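Local atomic coordinates of malonyl CoA-acyl carrier protein transacylase (Bartonella henselae, PDB entry 3QAT), a protein that probably transfers the malonyl group of malonyl-CoA to the acyl carrier protein, a step that supplies the extender unit for fatty acid biosynthesis. Residues N226-P230 and S244-V250; K92-S98 and V232-N237; E151-I155 and V188-K192; L141-E146 and D167-I173. All blocks are in the same frame, centred on the assembly; numbering follows the deposited sequence.

Interaction 1. Residues N226-P230 and S244-V250; sequences NKTAP and SDPERIV
The extended loop N226-P230 crosses the first turn of a helix that starts at P246, and no hydrogen bond joins the two segments directly. K227 to P230 keep extended backbone angles (psi near 135-152°), and the closest CA pair is A229 with P246, 5.1 Å. K227 takes a p chi1 (67°), then t at chi2 and chi3 and m at chi4. This lays its methylenes along the helix start: K227 CG lies 3.9 Å from P246 CB, CE 3.7 Å from P246 O, and CD 3.6 Å from V250 CG2, with V250 in the t rotamer. A229 CB sits 3.9 Å from P246 CD and 3.2 Å from S244 O. P230 CD meets I249 CD1 (m, t) at 3.7 Å, reaching the buried side of the helix. Both prolines have C-gamma endo rings. D245 (chi1 t) is the N-cap, with a weak bond from E247 N to D245 OD1 (3.0 Å). Water 1 bridges P230 O and S244 OG (m), 2.8 Å from each. T228 O hydrogen-bonds to T110 OG1, and the P230 side chain touches A108 and T110. Proline rings, an alanine methyl and lysine methylenes make the seam mainly van der Waals, with one water supplying its polar bridge.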
loop_
_atom_site.group_PDB
_atom_site.type_symbol
_atom_site.label_atom_id
_atom_site.label_comp_id
_atom_site.label_asym_id
_atom_site.label_seq_id
_atom_site.Cartn_x
_atom_site.Cartn_y
_atom_site.Cartn_z
ATOM N N ASN A 226 -5.941 18.607 -8.357
ATOM C CA ASN A 226 -4.689 19.368 -8.308
ATOM C C ASN A 226 -3.528 18.479 -7.919
ATOM O O ASN A 226 -3.637 17.644 -6.993
ATOM C CB ASN A 226 -4.784 20.502 -7.296
ATOM C CG ASN A 226 -5.700 21.600 -7.752
ATOM O OD1 ASN A 226 -5.732 21.947 -8.934
ATOM N ND2 ASN A 226 -6.450 22.169 -6.812
ATOM N N LYS A 227 -2.432 18.621 -8.650
ATOM C CA LYS A 227 -1.243 17.839 -8.351
ATOM C C LYS A 227 0.028 18.647 -8.590
ATOM O O LYS A 227 0.062 19.571 -9.433
ATOM C CB LYS A 227 -1.219 16.526 -9.141
ATOM C CG LYS A 227 -1.064 16.679 -10.635
ATOM C CD LYS A 227 -1.369 15.381 -11.348
ATOM C CE LYS A 227 -1.090 15.508 -12.849
ATOM N NZ LYS A 227 -1.996 16.510 -13.547
ATOM N N THR A 228 1.044 18.294 -7.810
ATOM C CA THR A 228 2.374 18.874 -7.909
ATOM C C THR A 228 3.416 17.755 -7.905
ATOM O O THR A 228 3.178 16.691 -7.323
ATOM C CB THR A 228 2.681 19.812 -6.717
ATOM O OG1 THR A 228 1.490 20.506 -6.307
ATOM C CG2 THR A 228 3.742 20.829 -7.124
ATOM N N ALA A 229 4.566 17.993 -8.529
ATOM C CA ALA A 229 5.677 17.026 -8.477
ATOM C C ALA A 229 6.023 16.748 -7.013
ATOM O O ALA A 229 6.105 17.681 -6.199
ATOM C CB ALA A 229 6.932 17.579 -9.231
ATOM N N PRO A 230 6.225 15.467 -6.651
ATOM C CA PRO A 230 6.597 15.194 -5.256
ATOM C C PRO A 230 7.965 15.783 -4.901
ATOM O O PRO A 230 8.850 15.869 -5.771
ATOM C CB PRO A 230 6.644 13.658 -5.193
ATOM C CG PRO A 230 7.005 13.251 -6.601
ATOM C CD PRO A 230 6.230 14.252 -7.481
ATOM N N SER A 244 9.188 11.483 -10.491
ATOM C CA SER A 244 8.834 12.817 -10.006
ATOM C C SER A 244 7.947 13.623 -10.952
ATOM O O SER A 244 7.582 14.744 -10.621
ATOM C CB SER A 244 10.098 13.636 -9.697
ATOM O OG SER A 244 10.960 12.920 -8.824
ATOM N N ASP A 245 7.582 13.066 -12.107
ATOM C CA ASP A 245 6.759 13.799 -13.092
ATOM C C ASP A 245 5.298 13.528 -12.768
ATOM O O ASP A 245 4.861 12.398 -12.882
ATOM C CB ASP A 245 7.108 13.323 -14.514
ATOM C CG ASP A 245 6.196 13.909 -15.591
ATOM O OD1 ASP A 245 5.228 14.611 -15.259
ATOM O OD2 ASP A 245 6.464 13.672 -16.797
ATOM N N PRO A 246 4.537 14.568 -12.363
ATOM C CA PRO A 246 3.151 14.258 -11.951
ATOM C C PRO A 246 2.257 13.625 -13.020
ATOM O O PRO A 246 1.387 12.800 -12.675
ATOM C CB PRO A 246 2.587 15.617 -11.489
ATOM C CG PRO A 246 3.508 16.611 -11.897
ATOM C CD PRO A 246 4.875 15.980 -12.126
ATOM N N GLU A 247 2.441 13.979 -14.289
ATOM C CA GLU A 247 1.664 13.368 -15.369
ATOM C C GLU A 247 1.979 11.878 -15.514
ATOM O O GLU A 247 1.079 11.037 -15.698
ATOM C CB GLU A 247 1.920 14.082 -16.698
ATOM C CG GLU A 247 1.322 15.476 -16.773
ATOM C CD GLU A 247 1.630 16.186 -18.084
ATOM O OE1 GLU A 247 2.156 15.543 -19.024
ATOM O OE2 GLU A 247 1.339 17.397 -18.175
ATOM N N ARG A 248 3.263 11.543 -15.459
ATOM C CA ARG A 248 3.654 10.138 -15.532
ATOM C C ARG A 248 3.185 9.383 -14.289
ATOM O O ARG A 248 2.709 8.260 -14.399
ATOM C CB ARG A 248 5.160 9.973 -15.667
ATOM C CG ARG A 248 5.548 8.515 -15.765
ATOM C CD ARG A 248 6.926 8.352 -16.327
ATOM N NE ARG A 248 7.524 7.115 -15.845
ATOM C CZ ARG A 248 7.353 5.916 -16.403
ATOM N NH1 ARG A 248 6.584 5.769 -17.483
ATOM N NH2 ARG A 248 7.965 4.863 -15.896
ATOM N N ILE A 249 3.323 10.007 -13.126
ATOM C CA ILE A 249 2.850 9.389 -11.865
ATOM C C ILE A 249 1.350 9.055 -11.951
ATOM O O ILE A 249 0.956 7.962 -11.548
ATOM C CB ILE A 249 3.177 10.262 -10.651
ATOM C CG1 ILE A 249 4.684 10.201 -10.378
ATOM C CG2 ILE A 249 2.362 9.842 -9.408
ATOM C CD1 ILE A 249 5.214 11.279 -9.435
ATOM N N VAL A 250 0.533 9.959 -12.502
ATOM C CA VAL A 250 -0.893 9.650 -12.687
ATOM C C VAL A 250 -1.062 8.404 -13.556
ATOM O O VAL A 250 -1.844 7.500 -13.222
ATOM C CB VAL A 250 -1.695 10.867 -13.257
ATOM C CG1 VAL A 250 -3.008 10.419 -13.939
ATOM C CG2 VAL A 250 -1.951 11.868 -12.147
HETATM O O HOH W 1 11.147 14.415 -6.517
#

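Interaction 2. Residues K92-S98 and V232-N237; sequences KFVAGHS and VPLIAN
This is a buried, strand-like backbone pairing at the edge of the parallel sheet, where V232-N237 runs beside K92-S98, their end-to-end directions 33° apart. The register is F93-P233, V94-L234 and A95-I235, with CA atoms 4.9-5.3 Å apart. A single bridge at V94/L234 is made by V94 N to P233 O (3.0 Å) and I235 N to V94 O (2.8 Å). Beyond it the chains diverge: water 2 accepts from G96 N (2.9 Å) and donates to I235 O (2.8 Å). N237 (chi1 m) spans the gap with its amide, ND2 to G96 O (2.9 Å) and S98 N to OD1 (3.0 Å). Apolar pairs flank the bridge: F93 CD1 to I235 CD1 (3.7 Å; both chi1 m), V94 CG1 to V232 CG2 (3.9 Å) and V94 CG2 to L234 CD1 (4.0 Å). S98 has phi/psi of 61/-98°, consistent with a strained turn between strand 93-96 and helix 100-107, and its OG bonds to H207 and R123. With G96 and G100 this resembles the GxSxG nucleophile elbow of acyltransferases.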
loop_
_atom_site.group_PDB
_atom_site.type_symbol
_atom_site.label_atom_id
_atom_site.label_comp_id
_atom_site.label_asym_id
_atom_site.label_seq_id
_atom_site.Cartn_x
_atom_site.Cartn_y
_atom_site.Cartn_z
ATOM N N LYS A 92 15.326 10.267 1.287
ATOM C CA LYS A 92 15.780 10.122 -0.088
ATOM C C LYS A 92 14.650 9.758 -1.063
ATOM O O LYS A 92 14.557 10.336 -2.155
ATOM C CB LYS A 92 16.917 9.089 -0.168
ATOM C CG LYS A 92 17.770 9.213 -1.405
ATOM C CD LYS A 92 19.085 8.407 -1.270
ATOM C CE LYS A 92 20.133 8.803 -2.318
ATOM N NZ LYS A 92 20.096 8.022 -3.610
ATOM N N PHE A 93 13.811 8.786 -0.666
ATOM C CA PHE A 93 12.741 8.294 -1.520
ATOM C C PHE A 93 11.516 7.957 -0.680
ATOM O O PHE A 93 11.648 7.666 0.511
ATOM C CB PHE A 93 13.148 6.999 -2.230
ATOM C CG PHE A 93 14.455 7.094 -3.001
ATOM C CD1 PHE A 93 14.553 7.916 -4.116
ATOM C CD2 PHE A 93 15.560 6.345 -2.605
ATOM C CE1 PHE A 93 15.777 7.998 -4.838
ATOM C CE2 PHE A 93 16.770 6.413 -3.317
ATOM C CZ PHE A 93 16.864 7.245 -4.426
ATOM N N VAL A 94 10.356 7.987 -1.335
ATOM C CA VAL A 94 9.113 7.427 -0.742
ATOM C C VAL A 94 8.584 6.311 -1.602
ATOM O O VAL A 94 8.829 6.287 -2.802
ATOM C CB VAL A 94 8.018 8.502 -0.482
ATOM C CG1 VAL A 94 8.501 9.511 0.571
ATOM C CG2 VAL A 94 7.589 9.186 -1.785
ATOM N N ALA A 95 7.876 5.366 -0.981
ATOM C CA ALA A 95 7.228 4.293 -1.699
ATOM C C ALA A 95 6.097 3.770 -0.826
ATOM O O ALA A 95 6.141 3.917 0.390
ATOM C CB ALA A 95 8.223 3.152 -1.983
ATOM N N GLY A 96 5.086 3.175 -1.443
ATOM C CA GLY A 96 4.019 2.594 -0.606
ATOM C C GLY A 96 3.378 1.426 -1.304
ATOM O O GLY A 96 3.406 1.320 -2.536
ATOM N N HIS A 97 2.803 0.537 -0.496
ATOM C CA HIS A 97 2.241 -0.683 -1.047
ATOM C C HIS A 97 0.793 -0.427 -1.494
ATOM O O HIS A 97 -0.115 -0.357 -0.674
ATOM C CB HIS A 97 2.363 -1.807 -0.010
ATOM C CG HIS A 97 2.305 -3.176 -0.601
ATOM N ND1 HIS A 97 1.137 -3.723 -1.079
ATOM C CD2 HIS A 97 3.259 -4.133 -0.734
ATOM C CE1 HIS A 97 1.379 -4.952 -1.521
ATOM N NE2 HIS A 97 2.658 -5.224 -1.322
ATOM N N SER A 98 0.598 -0.280 -2.808
ATOM C CA SER A 98 -0.716 -0.099 -3.432
ATOM C C SER A 98 -1.445 1.165 -2.942
ATOM O O SER A 98 -1.139 2.254 -3.428
ATOM C CB SER A 98 -1.536 -1.410 -3.326
ATOM O OG SER A 98 -2.710 -1.301 -4.112
ATOM N N VAL A 232 10.302 14.608 -2.980
ATOM C CA VAL A 232 11.307 13.541 -3.163
ATOM C C VAL A 232 10.653 12.475 -4.041
ATOM O O VAL A 232 9.429 12.401 -4.061
ATOM C CB VAL A 232 11.853 12.962 -1.832
ATOM C CG1 VAL A 232 12.385 14.077 -0.928
ATOM C CG2 VAL A 232 10.822 12.134 -1.096
ATOM N N PRO A 233 11.449 11.679 -4.787
ATOM C CA PRO A 233 10.816 10.809 -5.770
ATOM C C PRO A 233 10.033 9.658 -5.156
ATOM O O PRO A 233 10.386 9.156 -4.083
ATOM C CB PRO A 233 12.003 10.230 -6.563
ATOM C CG PRO A 233 13.142 11.175 -6.322
ATOM C CD PRO A 233 12.929 11.684 -4.929
ATOM N N LEU A 234 8.997 9.261 -5.883
ATOM C CA LEU A 234 8.255 8.049 -5.555
ATOM C C LEU A 234 8.841 6.841 -6.296
ATOM O O LEU A 234 8.975 6.872 -7.537
ATOM C CB LEU A 234 6.810 8.263 -5.996
ATOM C CG LEU A 234 5.900 7.036 -5.807
ATOM C CD1 LEU A 234 5.461 6.888 -4.342
ATOM C CD2 LEU A 234 4.696 7.080 -6.766
ATOM N N ILE A 235 9.139 5.753 -5.573
ATOM C CA ILE A 235 9.548 4.536 -6.269
ATOM C C ILE A 235 8.253 3.760 -6.574
ATOM O O ILE A 235 7.709 3.079 -5.704
ATOM C CB ILE A 235 10.513 3.664 -5.432
ATOM C CG1 ILE A 235 11.643 4.501 -4.828
ATOM C CG2 ILE A 235 11.064 2.495 -6.303
ATOM C CD1 ILE A 235 12.445 5.368 -5.849
ATOM N N ALA A 236 7.743 3.915 -7.786
ATOM C CA ALA A 236 6.405 3.434 -8.137
ATOM C C ALA A 236 6.319 1.925 -8.180
ATOM O O ALA A 236 7.242 1.243 -8.620
ATOM C CB ALA A 236 5.932 4.033 -9.478
ATOM N N ASN A 237 5.170 1.397 -7.758
ATOM C CA ASN A 237 4.937 -0.044 -7.750
ATOM C C ASN A 237 5.098 -0.699 -9.134
ATOM O O ASN A 237 5.478 -1.869 -9.212
ATOM C CB ASN A 237 3.487 -0.366 -7.298
ATOM C CG ASN A 237 3.198 -0.135 -5.823
ATOM O OD1 ASN A 237 2.037 -0.251 -5.447
ATOM N ND2 ASN A 237 4.204 0.092 -4.984
HETATM O O HOH W 2 5.313 3.400 -4.320
#

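Interaction 3. Residues E151-I155 and V188-K192; sequences EICEI and VASQK
I152 gives up the most surface here, 74 Å², and its m, t rotamer projects from helix 146-155 against helix 179-191. The closest CA pair is I152 with V188, 6.9 Å, a separation filled mainly by side chains, and crossed by no hydrogen bond. I152 CG1 touches V188 CG1 at 3.8 Å, while its CD1 lies 3.8 Å from A189 CA and 4.0 Å from A189 CB. The backbones are helical through E151-I155 (I155 N to E151 O, 2.8 Å) and V188-Q191, where K192 N to V188 O (2.9 Å) closes the last turn. The two helices belong to the beta-alpha-beta-beta-alpha-beta subdomain, ferredoxin-like in topology, where they pack side by side on one face of the mixed sheet; L144, in the loop between strand 136-142 and helix 146-155, touches both I152 and A189. V188 (46 Å², chi1 t) points at the other helix and also meets I155, CG2 to CG2 at 4.4 Å. K192 (49 Å²), just past the helix, extends (chi1 m, chi2 and chi3 t) so that its CE reaches I152 CG1 at 4.0 Å and I155 CD1 at 4.2 Å. K192 NZ stands 4.4 Å from E151 OE2, beyond salt-bridge range.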
loop_
_atom_site.group_PDB
_atom_site.type_symbol
_atom_site.label_atom_id
_atom_site.label_comp_id
_atom_site.label_asym_id
_atom_site.label_seq_id
_atom_site.Cartn_x
_atom_site.Cartn_y
_atom_site.Cartn_z
ATOM N N GLU A 151 4.359 -19.779 -14.311
ATOM C CA GLU A 151 4.060 -21.039 -14.962
ATOM C C GLU A 151 2.707 -21.615 -14.497
ATOM O O GLU A 151 1.915 -22.084 -15.315
ATOM C CB GLU A 151 5.207 -22.018 -14.738
ATOM C CG GLU A 151 5.234 -23.160 -15.740
ATOM C CD GLU A 151 6.026 -24.351 -15.230
ATOM O OE1 GLU A 151 6.941 -24.164 -14.390
ATOM O OE2 GLU A 151 5.722 -25.484 -15.673
ATOM N N ILE A 152 2.422 -21.536 -13.194
ATOM C CA ILE A 152 1.112 -21.961 -12.692
ATOM C C ILE A 152 -0.006 -21.128 -13.329
ATOM O O ILE A 152 -1.054 -21.653 -13.677
ATOM C CB ILE A 152 1.010 -21.877 -11.148
ATOM C CG1 ILE A 152 1.992 -22.866 -10.485
ATOM C CG2 ILE A 152 -0.406 -22.192 -10.710
ATOM C CD1 ILE A 152 2.103 -22.738 -8.977
ATOM N N CYS A 153 0.207 -19.821 -13.456
ATOM C CA CYS A 153 -0.765 -18.968 -14.136
ATOM C C CYS A 153 -1.082 -19.472 -15.552
ATOM O O CYS A 153 -2.243 -19.461 -15.986
ATOM C CB CYS A 153 -0.253 -17.535 -14.181
ATOM S SG CYS A 153 -0.257 -16.743 -12.547
ATOM N N GLU A 154 -0.042 -19.913 -16.253
ATOM C CA GLU A 154 -0.166 -20.459 -17.604
ATOM C C GLU A 154 -0.881 -21.816 -17.592
ATOM O O GLU A 154 -1.747 -22.075 -18.433
ATOM C CB GLU A 154 1.215 -20.568 -18.267
ATOM N N ILE A 155 -0.543 -22.658 -16.620
ATOM C CA ILE A 155 -1.156 -23.982 -16.467
ATOM C C ILE A 155 -2.685 -23.899 -16.321
ATOM O O ILE A 155 -3.415 -24.725 -16.865
ATOM C CB ILE A 155 -0.501 -24.762 -15.275
ATOM C CG1 ILE A 155 0.922 -25.205 -15.653
ATOM C CG2 ILE A 155 -1.360 -25.952 -14.825
ATOM C CD1 ILE A 155 1.804 -25.614 -14.482
ATOM N N VAL A 188 -2.465 -26.441 -7.572
ATOM C CA VAL A 188 -1.189 -26.665 -8.255
ATOM C C VAL A 188 -0.002 -26.210 -7.400
ATOM O O VAL A 188 1.000 -26.913 -7.256
ATOM C CB VAL A 188 -1.151 -26.011 -9.646
ATOM C CG1 VAL A 188 0.208 -26.258 -10.307
ATOM C CG2 VAL A 188 -2.272 -26.580 -10.541
ATOM N N ALA A 189 -0.122 -25.034 -6.782
ATOM C CA ALA A 189 0.946 -24.554 -5.906
ATOM C C ALA A 189 1.249 -25.516 -4.764
ATOM O O ALA A 189 2.427 -25.760 -4.433
ATOM C CB ALA A 189 0.584 -23.180 -5.345
ATOM N N SER A 190 0.186 -26.049 -4.147
ATOM C CA SER A 190 0.295 -27.030 -3.072
ATOM C C SER A 190 0.989 -28.303 -3.570
ATOM O O SER A 190 1.869 -28.846 -2.902
ATOM C CB SER A 190 -1.102 -27.376 -2.553
ATOM O OG SER A 190 -1.022 -28.225 -1.428
ATOM N N GLN A 191 0.581 -28.769 -4.747
ATOM C CA GLN A 191 1.184 -29.971 -5.361
ATOM C C GLN A 191 2.669 -29.754 -5.614
ATOM O O GLN A 191 3.495 -30.628 -5.350
ATOM C CB GLN A 191 0.454 -30.337 -6.664
ATOM C CG GLN A 191 1.170 -31.426 -7.507
ATOM C CD GLN A 191 2.090 -30.840 -8.559
ATOM O OE1 GLN A 191 3.315 -31.072 -8.542
ATOM N NE2 GLN A 191 1.519 -30.089 -9.486
ATOM N N LYS A 192 3.018 -28.566 -6.098
ATOM C CA LYS A 192 4.430 -28.238 -6.349
ATOM C C LYS A 192 5.279 -28.009 -5.110
ATOM O O LYS A 192 6.488 -27.802 -5.224
ATOM C CB LYS A 192 4.534 -27.013 -7.258
ATOM C CG LYS A 192 4.069 -27.282 -8.664
ATOM C CD LYS A 192 4.346 -26.067 -9.564
ATOM C CE LYS A 192 3.971 -26.342 -11.004
ATOM N NZ LYS A 192 4.944 -27.231 -11.715
#

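Interaction 4. Residues L141-E146 and D167-I173; sequences LIGLDE and DNGGGQI
Strand end L141-I142 pairs antiparallel with Q172-I173. L141 and I173 form the hydrogen-bonded pair (CA-CA 5.2 Å): L141 N to I173 O is 2.8 Å and I173 N to L141 O is 3.0 Å. I142 and Q172 are the non-hydrogen-bonded pair, 4.6 Å between CA atoms; the I142 backbone bonds instead to R196 of strand 196-200. G143 N continues the series to G171 O (2.9 Å), and that same oxygen takes a second donor, water 3 (2.9 Å), which accepts from L144 N (3.1 Å). G143 has phi/psi of 108/-3°, angles that call for glycine. In the partner segment, a type I' turn from G169 to Q172 links strands 162-169 and 172-176; it is closed by Q172 N to G169 O (3.0 Å), with N168 N to Q172 O (2.9 Å) beside it, and places G170 and G171 at positive phi. I173 (m, t) loses most surface, its CD1 3.3 Å from L144 O and 3.5 Å from E146 N. D145 is the N-cap of the helix from E146, its OD1 accepting from D148 N. E146 OE2 and D167 OD2 approach to 3.3 Å, two acceptors whose charge is balanced outside the segments: E146 bridges R260 and R264, and D167 also bridges R264. Strand, helix start and glycine-rich beta hairpin meet here as in the ferredoxin-like small subdomain of malonyltransferases.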
loop_
_atom_site.group_PDB
_atom_site.type_symbol
_atom_site.label_atom_id
_atom_site.label_comp_id
_atom_site.label_asym_id
_atom_site.label_seq_id
_atom_site.Cartn_x
_atom_site.Cartn_y
_atom_site.Cartn_z
ATOM N N LEU A 141 0.517 -17.153 -1.504
ATOM C CA LEU A 141 1.464 -18.266 -1.650
ATOM C C LEU A 141 2.779 -17.936 -0.954
ATOM O O LEU A 141 3.225 -16.779 -0.937
ATOM C CB LEU A 141 1.758 -18.531 -3.136
ATOM C CG LEU A 141 0.561 -18.622 -4.072
ATOM C CD1 LEU A 141 1.070 -18.813 -5.534
ATOM C CD2 LEU A 141 -0.476 -19.692 -3.653
ATOM N N ILE A 142 3.400 -18.954 -0.360
ATOM C CA ILE A 142 4.777 -18.842 0.120
ATOM C C ILE A 142 5.619 -20.008 -0.383
ATOM O O ILE A 142 5.174 -21.164 -0.330
ATOM C CB ILE A 142 4.857 -18.842 1.650
ATOM C CG1 ILE A 142 3.998 -17.717 2.220
ATOM C CG2 ILE A 142 6.325 -18.628 2.108
ATOM C CD1 ILE A 142 3.914 -17.773 3.720
ATOM N N GLY A 143 6.801 -19.684 -0.907
ATOM C CA GLY A 143 7.841 -20.686 -1.180
ATOM C C GLY A 143 8.089 -21.001 -2.635
ATOM O O GLY A 143 8.979 -21.812 -2.958
ATOM N N LEU A 144 7.309 -20.403 -3.530
ATOM C CA LEU A 144 7.539 -20.559 -4.963
ATOM C C LEU A 144 8.049 -19.259 -5.569
ATOM O O LEU A 144 7.526 -18.191 -5.269
ATOM C CB LEU A 144 6.255 -20.991 -5.683
ATOM C CG LEU A 144 5.592 -22.282 -5.188
ATOM C CD1 LEU A 144 4.276 -22.544 -5.946
ATOM C CD2 LEU A 144 6.548 -23.490 -5.307
ATOM N N ASP A 145 9.057 -19.347 -6.436
ATOM C CA ASP A 145 9.574 -18.120 -7.048
ATOM C C ASP A 145 8.628 -17.620 -8.138
ATOM O O ASP A 145 7.719 -18.337 -8.563
ATOM C CB ASP A 145 11.031 -18.273 -7.542
ATOM C CG ASP A 145 11.177 -19.270 -8.666
ATOM O OD1 ASP A 145 10.211 -19.505 -9.426
ATOM O OD2 ASP A 145 12.289 -19.826 -8.809
ATOM N N GLU A 146 8.850 -16.385 -8.564
ATOM C CA GLU A 146 8.017 -15.722 -9.550
ATOM C C GLU A 146 7.849 -16.529 -10.835
ATOM O O GLU A 146 6.735 -16.662 -11.353
ATOM C CB GLU A 146 8.648 -14.385 -9.864
ATOM C CG GLU A 146 7.704 -13.343 -10.337
ATOM C CD GLU A 146 8.207 -11.957 -9.990
ATOM O OE1 GLU A 146 9.455 -11.757 -9.972
ATOM O OE2 GLU A 146 7.351 -11.071 -9.744
ATOM N N ASP A 167 4.421 -9.228 -5.683
ATOM C CA ASP A 167 5.650 -9.956 -5.456
ATOM C C ASP A 167 6.228 -9.290 -4.198
ATOM O O ASP A 167 6.807 -8.201 -4.285
ATOM C CB ASP A 167 6.585 -9.781 -6.675
ATOM C CG ASP A 167 7.968 -10.399 -6.461
ATOM O OD1 ASP A 167 8.104 -11.314 -5.637
ATOM O OD2 ASP A 167 8.946 -9.966 -7.122
ATOM N N ASN A 168 6.028 -9.911 -3.033
ATOM C CA ASN A 168 6.296 -9.244 -1.743
ATOM C C ASN A 168 7.655 -9.446 -1.104
ATOM O O ASN A 168 8.013 -8.725 -0.164
ATOM C CB ASN A 168 5.180 -9.550 -0.734
ATOM C CG ASN A 168 3.899 -8.824 -1.088
ATOM O OD1 ASN A 168 3.946 -7.736 -1.688
ATOM N ND2 ASN A 168 2.749 -9.411 -0.723
ATOM N N GLY A 169 8.429 -10.365 -1.648
ATOM C CA GLY A 169 9.729 -10.699 -1.061
ATOM C C GLY A 169 9.566 -11.832 -0.058
ATOM O O GLY A 169 8.446 -12.212 0.303
ATOM N N GLY A 170 10.685 -12.386 0.391
ATOM C CA GLY A 170 10.641 -13.464 1.360
ATOM C C GLY A 170 9.929 -14.703 0.847
ATOM O O GLY A 170 9.420 -15.499 1.642
ATOM N N GLY A 171 9.892 -14.860 -0.466
ATOM C CA GLY A 171 9.183 -15.969 -1.107
ATOM C C GLY A 171 7.659 -15.842 -1.079
ATOM O O GLY A 171 6.955 -16.819 -1.369
ATOM N N GLN A 172 7.152 -14.651 -0.762
ATOM C CA GLN A 172 5.691 -14.401 -0.692
ATOM C C GLN A 172 5.173 -13.825 -1.988
ATOM O O GLN A 172 5.624 -12.755 -2.422
ATOM C CB GLN A 172 5.346 -13.410 0.419
ATOM C CG GLN A 172 5.607 -13.956 1.809
ATOM C CD GLN A 172 5.308 -12.939 2.880
ATOM O OE1 GLN A 172 4.321 -12.181 2.807
ATOM N NE2 GLN A 172 6.164 -12.894 3.876
ATOM N N ILE A 173 4.217 -14.519 -2.598
ATOM C CA ILE A 173 3.610 -14.060 -3.848
ATOM C C ILE A 173 2.086 -14.175 -3.709
ATOM O O ILE A 173 1.574 -15.206 -3.255
ATOM C CB ILE A 173 4.136 -14.864 -5.065
ATOM C CG1 ILE A 173 5.624 -14.536 -5.336
ATOM C CG2 ILE A 173 3.264 -14.592 -6.328
ATOM C CD1 ILE A 173 6.265 -15.361 -6.417
HETATM O O HOH W 3 5.392 -18.019 -3.456
#

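In the fold
From the N terminus, K92-S98 opens interaction 2, the longest closure, completed only at V232-N237. Within that span lie interactions 4 and 3, whose segments alternate: 141-146, 151-155, 167-173, 188-192. They cross and touch through L144 and L141 against I152 and A189, tying both helices of the small subdomain to its sheet. Interaction 1 opens at N226, before interaction 2 closes, and ends at S244-V250, so these two cross, meeting where S244 packs on P233. They join the parallel-sheet edge to helix 246-258. Interactions 2 and 4 touch at H97 and N168, probably hydrogen-bonded, one of the places where the two parts of the fold meet; at nearest atoms, interactions 1 and 3 stay about 23 Å apart.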